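PDB 6NXI: FAD:protein FMN transferase from Vibrio cholerae, which probably transfers the FMN moiety of FAD to the hydroxyl of a threonine in target flavoproteins, forming a covalent bond and using magnesium ions. Local coordinates for residues 168-173 with 184-189; 164-169 with 177-182. All coordinates share one frame; numbering follows the deposited sequence.

Contact 1 (168-173 with 184-189); sequences YLQSQG and EIRLKG. With MG (magnesium ion), chain D.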
loop_
_atom_site.group_PDB
_atom_site.type_symbol
_atom_site.label_atom_id
_atom_site.label_comp_id
_atom_site.label_asym_id
_atom_site.label_seq_id
_atom_site.Cartn_x
_atom_site.Cartn_y
_atom_site.Cartn_z
ATOM N N TYR A 168 2.674 4.763 17.715
ATOM C CA TYR A 168 1.868 5.353 18.808
ATOM C C TYR A 168 1.611 4.283 19.882
ATOM O O TYR A 168 1.743 4.567 21.115
ATOM C CB TYR A 168 0.568 5.979 18.297
ATOM C CG TYR A 168 -0.347 6.369 19.432
ATOM C CD1 TYR A 168 0.002 7.374 20.304
ATOM C CD2 TYR A 168 -1.521 5.686 19.717
ATOM C CE1 TYR A 168 -0.814 7.752 21.344
ATOM C CE2 TYR A 168 -2.333 6.027 20.784
ATOM C CZ TYR A 168 -1.969 7.053 21.628
ATOM O OH TYR A 168 -2.792 7.363 22.671
ATOM N N LEU A 169 1.209 3.081 19.483
ATOM C CA LEU A 169 0.899 2.051 20.500
ATOM C C LEU A 169 2.172 1.765 21.312
ATOM O O LEU A 169 2.068 1.660 22.542
ATOM C CB LEU A 169 0.330 0.808 19.844
ATOM C CG LEU A 169 -1.043 0.968 19.206
ATOM C CD1 LEU A 169 -1.439 -0.362 18.569
ATOM C CD2 LEU A 169 -2.095 1.374 20.235
ATOM N N GLN A 170 3.314 1.650 20.647
ATOM C CA GLN A 170 4.615 1.437 21.350
ATOM C C GLN A 170 4.869 2.590 22.315
ATOM O O GLN A 170 5.330 2.337 23.459
ATOM C CB GLN A 170 5.694 1.268 20.295
ATOM C CG GLN A 170 5.556 -0.061 19.598
ATOM C CD GLN A 170 6.602 -0.363 18.560
ATOM O OE1 GLN A 170 6.464 -1.350 17.844
ATOM N NE2 GLN A 170 7.651 0.474 18.490
ATOM N N SER A 171 4.627 3.839 21.888
ATOM C CA SER A 171 4.860 5.049 22.714
ATOM C C SER A 171 3.999 4.952 23.973
ATOM O O SER A 171 4.387 5.508 25.016
ATOM C CB SER A 171 4.587 6.318 21.936
ATOM O OG SER A 171 3.203 6.654 21.961
ATOM N N GLN A 172 2.882 4.225 23.922
ATOM C CA GLN A 172 1.947 4.066 25.073
ATOM C C GLN A 172 2.260 2.780 25.865
ATOM O O GLN A 172 1.462 2.458 26.795
ATOM C CB GLN A 172 0.518 4.079 24.506
ATOM C CG GLN A 172 0.071 5.447 24.007
ATOM C CD GLN A 172 -0.054 6.451 25.125
ATOM O OE1 GLN A 172 -0.607 6.151 26.160
ATOM N NE2 GLN A 172 0.473 7.650 24.933
ATOM N N GLY A 173 3.356 2.074 25.566
ATOM C CA GLY A 173 3.805 0.882 26.317
ATOM C C GLY A 173 2.969 -0.326 25.993
ATOM O O GLY A 173 2.945 -1.266 26.790
ATOM N N GLU A 184 -3.760 -3.877 5.116
ATOM C CA GLU A 184 -2.313 -3.729 5.378
ATOM C C GLU A 184 -2.137 -3.872 6.893
ATOM O O GLU A 184 -2.992 -3.316 7.644
ATOM C CB GLU A 184 -1.824 -2.342 4.972
ATOM C CG GLU A 184 -1.208 -2.315 3.573
ATOM C CD GLU A 184 -1.962 -2.989 2.446
ATOM O OE1 GLU A 184 -2.574 -2.265 1.635
ATOM O OE2 GLU A 184 -1.985 -4.284 2.393
ATOM N N ILE A 185 -1.171 -4.679 7.303
ATOM C CA ILE A 185 -1.043 -5.114 8.711
ATOM C C ILE A 185 0.345 -4.845 9.267
ATOM O O ILE A 185 1.366 -5.029 8.606
ATOM C CB ILE A 185 -1.411 -6.599 8.806
ATOM C CG1 ILE A 185 -2.838 -6.839 8.342
ATOM C CG2 ILE A 185 -1.143 -7.091 10.215
ATOM C CD1 ILE A 185 -3.158 -8.322 8.190
ATOM N N ARG A 186 0.386 -4.527 10.543
ATOM C CA ARG A 186 1.650 -4.598 11.286
ATOM C C ARG A 186 1.404 -5.251 12.645
ATOM O O ARG A 186 0.409 -4.889 13.297
ATOM C CB ARG A 186 2.275 -3.222 11.454
ATOM C CG ARG A 186 3.623 -3.298 12.130
ATOM C CD ARG A 186 4.444 -2.063 11.790
ATOM N NE ARG A 186 5.446 -1.894 12.812
ATOM C CZ ARG A 186 6.170 -0.803 12.972
ATOM N NH1 ARG A 186 5.971 0.251 12.191
ATOM N NH2 ARG A 186 7.069 -0.780 13.958
ATOM N N LEU A 187 2.292 -6.162 13.022
ATOM C CA LEU A 187 2.131 -7.009 14.223
ATOM C C LEU A 187 3.300 -6.838 15.175
ATOM O O LEU A 187 4.446 -6.643 14.723
ATOM C CB LEU A 187 2.146 -8.473 13.793
ATOM C CG LEU A 187 1.196 -8.904 12.702
ATOM C CD1 LEU A 187 1.444 -10.358 12.331
ATOM C CD2 LEU A 187 -0.248 -8.648 13.161
ATOM N N LYS A 188 3.031 -6.951 16.449
ATOM C CA LYS A 188 4.107 -7.057 17.448
ATOM C C LYS A 188 3.662 -7.975 18.586
ATOM O O LYS A 188 2.515 -7.868 19.019
ATOM C CB LYS A 188 4.523 -5.701 18.005
ATOM C CG LYS A 188 5.882 -5.774 18.691
ATOM C CD LYS A 188 6.227 -4.464 19.298
ATOM C CE LYS A 188 7.683 -4.363 19.653
ATOM N NZ LYS A 188 7.851 -4.702 21.077
ATOM N N GLY A 189 4.556 -8.854 19.043
ATOM C CA GLY A 189 4.344 -9.632 20.270
ATOM C C GLY A 189 3.352 -10.736 20.062
ATOM O O GLY A 189 3.400 -11.384 18.993
HETATM MG MG MG D . -1.982 -1.203 -0.305
HETATM O O HOH W 1 7.512 -3.079 16.016
HETATM O O HOH W 2 -2.111 1.105 0.191
HETATM O O HOH W 3 -0.771 -3.400 -0.928
#

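Contact 2 (164-169 with 177-182); sequences VVADYL and YMVEIG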
loop_
_atom_site.group_PDB
_atom_site.type_symbol
_atom_site.label_atom_id
_atom_site.label_comp_id
_atom_site.label_asym_id
_atom_site.label_seq_id
_atom_site.Cartn_x
_atom_site.Cartn_y
_atom_site.Cartn_z
ATOM N N VAL A 164 2.446 4.612 11.599
ATOM C CA VAL A 164 2.187 5.732 12.553
ATOM C C VAL A 164 1.415 5.214 13.777
ATOM O O VAL A 164 1.820 5.506 14.928
ATOM C CB VAL A 164 1.449 6.881 11.845
ATOM C CG1 VAL A 164 0.860 7.848 12.841
ATOM C CG2 VAL A 164 2.387 7.554 10.853
ATOM N N VAL A 165 0.393 4.417 13.557
ATOM C CA VAL A 165 -0.406 3.864 14.689
ATOM C C VAL A 165 0.428 2.866 15.514
ATOM O O VAL A 165 0.354 2.895 16.776
ATOM C CB VAL A 165 -1.720 3.278 14.184
ATOM C CG1 VAL A 165 -2.418 2.446 15.240
ATOM C CG2 VAL A 165 -2.603 4.369 13.572
ATOM N N ALA A 166 1.192 2.003 14.864
ATOM C CA ALA A 166 2.046 0.985 15.548
ATOM C C ALA A 166 3.030 1.740 16.436
ATOM O O ALA A 166 3.195 1.390 17.631
ATOM C CB ALA A 166 2.704 0.050 14.569
ATOM N N ASP A 167 3.630 2.824 15.925
ATOM C CA ASP A 167 4.596 3.593 16.752
ATOM C C ASP A 167 3.886 4.274 17.911
ATOM O O ASP A 167 4.491 4.327 19.003
ATOM C CB ASP A 167 5.326 4.657 15.942
ATOM C CG ASP A 167 6.293 4.098 14.925
ATOM O OD1 ASP A 167 6.548 2.883 14.924
ATOM O OD2 ASP A 167 6.803 4.902 14.148
ATOM N N TYR A 168 2.674 4.763 17.715
ATOM C CA TYR A 168 1.868 5.353 18.808
ATOM C C TYR A 168 1.611 4.283 19.882
ATOM O O TYR A 168 1.743 4.567 21.115
ATOM C CB TYR A 168 0.568 5.979 18.297
ATOM C CG TYR A 168 -0.347 6.369 19.432
ATOM C CD1 TYR A 168 0.002 7.374 20.304
ATOM C CD2 TYR A 168 -1.521 5.686 19.717
ATOM C CE1 TYR A 168 -0.814 7.752 21.344
ATOM C CE2 TYR A 168 -2.333 6.027 20.784
ATOM C CZ TYR A 168 -1.969 7.053 21.628
ATOM O OH TYR A 168 -2.792 7.363 22.671
ATOM N N LEU A 169 1.209 3.081 19.483
ATOM C CA LEU A 169 0.899 2.051 20.500
ATOM C C LEU A 169 2.172 1.765 21.312
ATOM O O LEU A 169 2.068 1.660 22.542
ATOM C CB LEU A 169 0.330 0.808 19.844
ATOM C CG LEU A 169 -1.043 0.968 19.206
ATOM C CD1 LEU A 169 -1.439 -0.362 18.569
ATOM C CD2 LEU A 169 -2.095 1.374 20.235
ATOM N N TYR A 177 0.277 -6.228 19.766
ATOM C CA TYR A 177 -0.792 -5.603 18.965
ATOM C C TYR A 177 -0.807 -6.155 17.544
ATOM O O TYR A 177 0.226 -6.604 17.012
ATOM C CB TYR A 177 -0.635 -4.082 18.910
ATOM C CG TYR A 177 0.665 -3.554 18.332
ATOM C CD1 TYR A 177 0.884 -3.530 16.969
ATOM C CD2 TYR A 177 1.683 -3.075 19.140
ATOM C CE1 TYR A 177 2.083 -3.108 16.423
ATOM C CE2 TYR A 177 2.868 -2.590 18.600
ATOM C CZ TYR A 177 3.081 -2.650 17.236
ATOM O OH TYR A 177 4.235 -2.212 16.639
ATOM N N MET A 178 -1.942 -5.885 16.932
ATOM C CA MET A 178 -2.155 -6.030 15.460
ATOM C C MET A 178 -2.810 -4.745 15.001
ATOM O O MET A 178 -3.864 -4.393 15.559
ATOM C CB MET A 178 -3.069 -7.188 15.089
ATOM C CG MET A 178 -3.497 -7.104 13.625
ATOM S SD MET A 178 -4.791 -8.298 13.249
ATOM C CE MET A 178 -3.828 -9.780 13.500
ATOM N N VAL A 179 -2.164 -3.999 14.089
ATOM C CA VAL A 179 -2.755 -2.808 13.455
ATOM C C VAL A 179 -3.108 -3.190 12.019
ATOM O O VAL A 179 -2.184 -3.633 11.327
ATOM C CB VAL A 179 -1.761 -1.648 13.472
ATOM C CG1 VAL A 179 -2.297 -0.478 12.708
ATOM C CG2 VAL A 179 -1.393 -1.284 14.917
ATOM N N GLU A 180 -4.356 -3.028 11.599
ATOM C CA GLU A 180 -4.784 -3.382 10.222
ATOM C C GLU A 180 -5.599 -2.215 9.645
ATOM O O GLU A 180 -6.530 -1.736 10.307
ATOM C CB GLU A 180 -5.566 -4.696 10.257
ATOM C CG GLU A 180 -6.101 -5.116 8.888
ATOM C CD GLU A 180 -7.535 -4.729 8.648
ATOM O OE1 GLU A 180 -8.407 -5.138 9.464
ATOM O OE2 GLU A 180 -7.792 -3.946 7.729
ATOM N N ILE A 181 -5.171 -1.679 8.509
ATOM C CA ILE A 181 -5.950 -0.656 7.761
ATOM C C ILE A 181 -6.143 -1.120 6.327
ATOM O O ILE A 181 -5.174 -1.334 5.632
ATOM C CB ILE A 181 -5.233 0.691 7.793
ATOM C CG1 ILE A 181 -4.912 1.154 9.216
ATOM C CG2 ILE A 181 -6.051 1.716 7.060
ATOM C CD1 ILE A 181 -4.103 2.467 9.238
ATOM N N GLY A 182 -7.393 -1.331 5.931
ATOM C CA GLY A 182 -7.696 -1.792 4.580
ATOM C C GLY A 182 -6.878 -3.016 4.200
ATOM O O GLY A 182 -6.380 -3.086 3.045
#

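Contact 1 (168-173 with 184-189)
Gln170 OE1 takes hydrogen bonds from two groups, water 1 at 2.7 Å and the hydroxyl of Tyr177, and Lys188 CD packs against it at 3.4 Å. The water is the polar bridge of the contact: it donates to this oxygen and accepts from Arg186 NH2 at 3.1 Å, lying at the edge of the guanidinium and in its plane. Arg186 NH2 itself stays 4.0 Å from Gln170 OE1, so the link is water-mediated. Gln170 is extended beyond CG (chi2 -178°), which carries its amide out from the helix to the long strand side chains. The methylenes of Lys188 cross it at about a right angle, and the chain then bends at chi4 (-96°). Arg186 pairs through NH1 with Asp163 of the helix, whereas Lys188 NZ is held in a salt bridge by Glu175 in the connection that follows it. At the far end of the strand, Glu184 OE1 binds magnesium at 2.3 Å, a site shared with Asp269. The contact lies at the surface, where the last turn of helix 157-171, closed by a Schellman motif with Gly173 at C-prime, meets strand 184-188, itself flanked in the sheet by strands 177-181 and 220-225.

Contact 2 (164-169 with 177-182)
Tyr177 and Val179 point from the strand toward the helix and meet Ala166, Leu169 and Val165, each pair in its own orientation. The tyrosine ring reaches past Leu169 to Ala166, whose CB lies 3.4 Å from Tyr177 OH and 3.7 Å from its CE1, approaching the ring obliquely. Behind this is the first torsion of Tyr177, which places CG between the backbone N and the carbonyl carbon (chi1 59°) and lays the ring along the strand-facing side of the helix. Its hydroxyl, the only polar side-chain atom among the five touching residues, is taken up by Gln170. Leu169 crosses the tyrosine at a slant, and its CD1 sits 3.8 Å from Tyr177 CB. The segment axes run nearly antiparallel, at 156° and 8.9 Å at closest approach, the direction that follows from the short connection 172-176, which turns the chain straight back from helix 157-171 into strand 177-181, with the helix lying on one face of the antiparallel sheet. Val179 works with both branches. CG1, anti to the backbone N (chi1 174°), meets Val165 CG1 at 3.9 Å, while CG2 meets Leu169 CD1 at 3.8 Å. Val165 and Leu169 also touch Ile21 of strand 17-24, and Val179 touches Val162 one turn earlier in the helix, extending the same apolar layer.

In the fold
From the N terminus, the chain passes through helix 157-171, turns at 172-176, runs along strand 177-181 and returns along strand 184-188. Contact 2 closes the shorter loop, joining 164-169 to 177-182 with seven residues between. Contact 1 starts further along the same helix and ends later, in 184-189, so the two overlap in a crossed order rather than nest; Tyr168 and Leu169 belong to both. Their centres lie about 5 Å apart, and Arg186 N bonds to Val179 O at 2.8 Å between the neighbouring strands. Contact 2 packs the helix on strand 177-181 in the buried layer, and contact 1 links the helix's C-terminal end, near the surface, to the next strand, 184-188, which leads back to the magnesium site at Glu184.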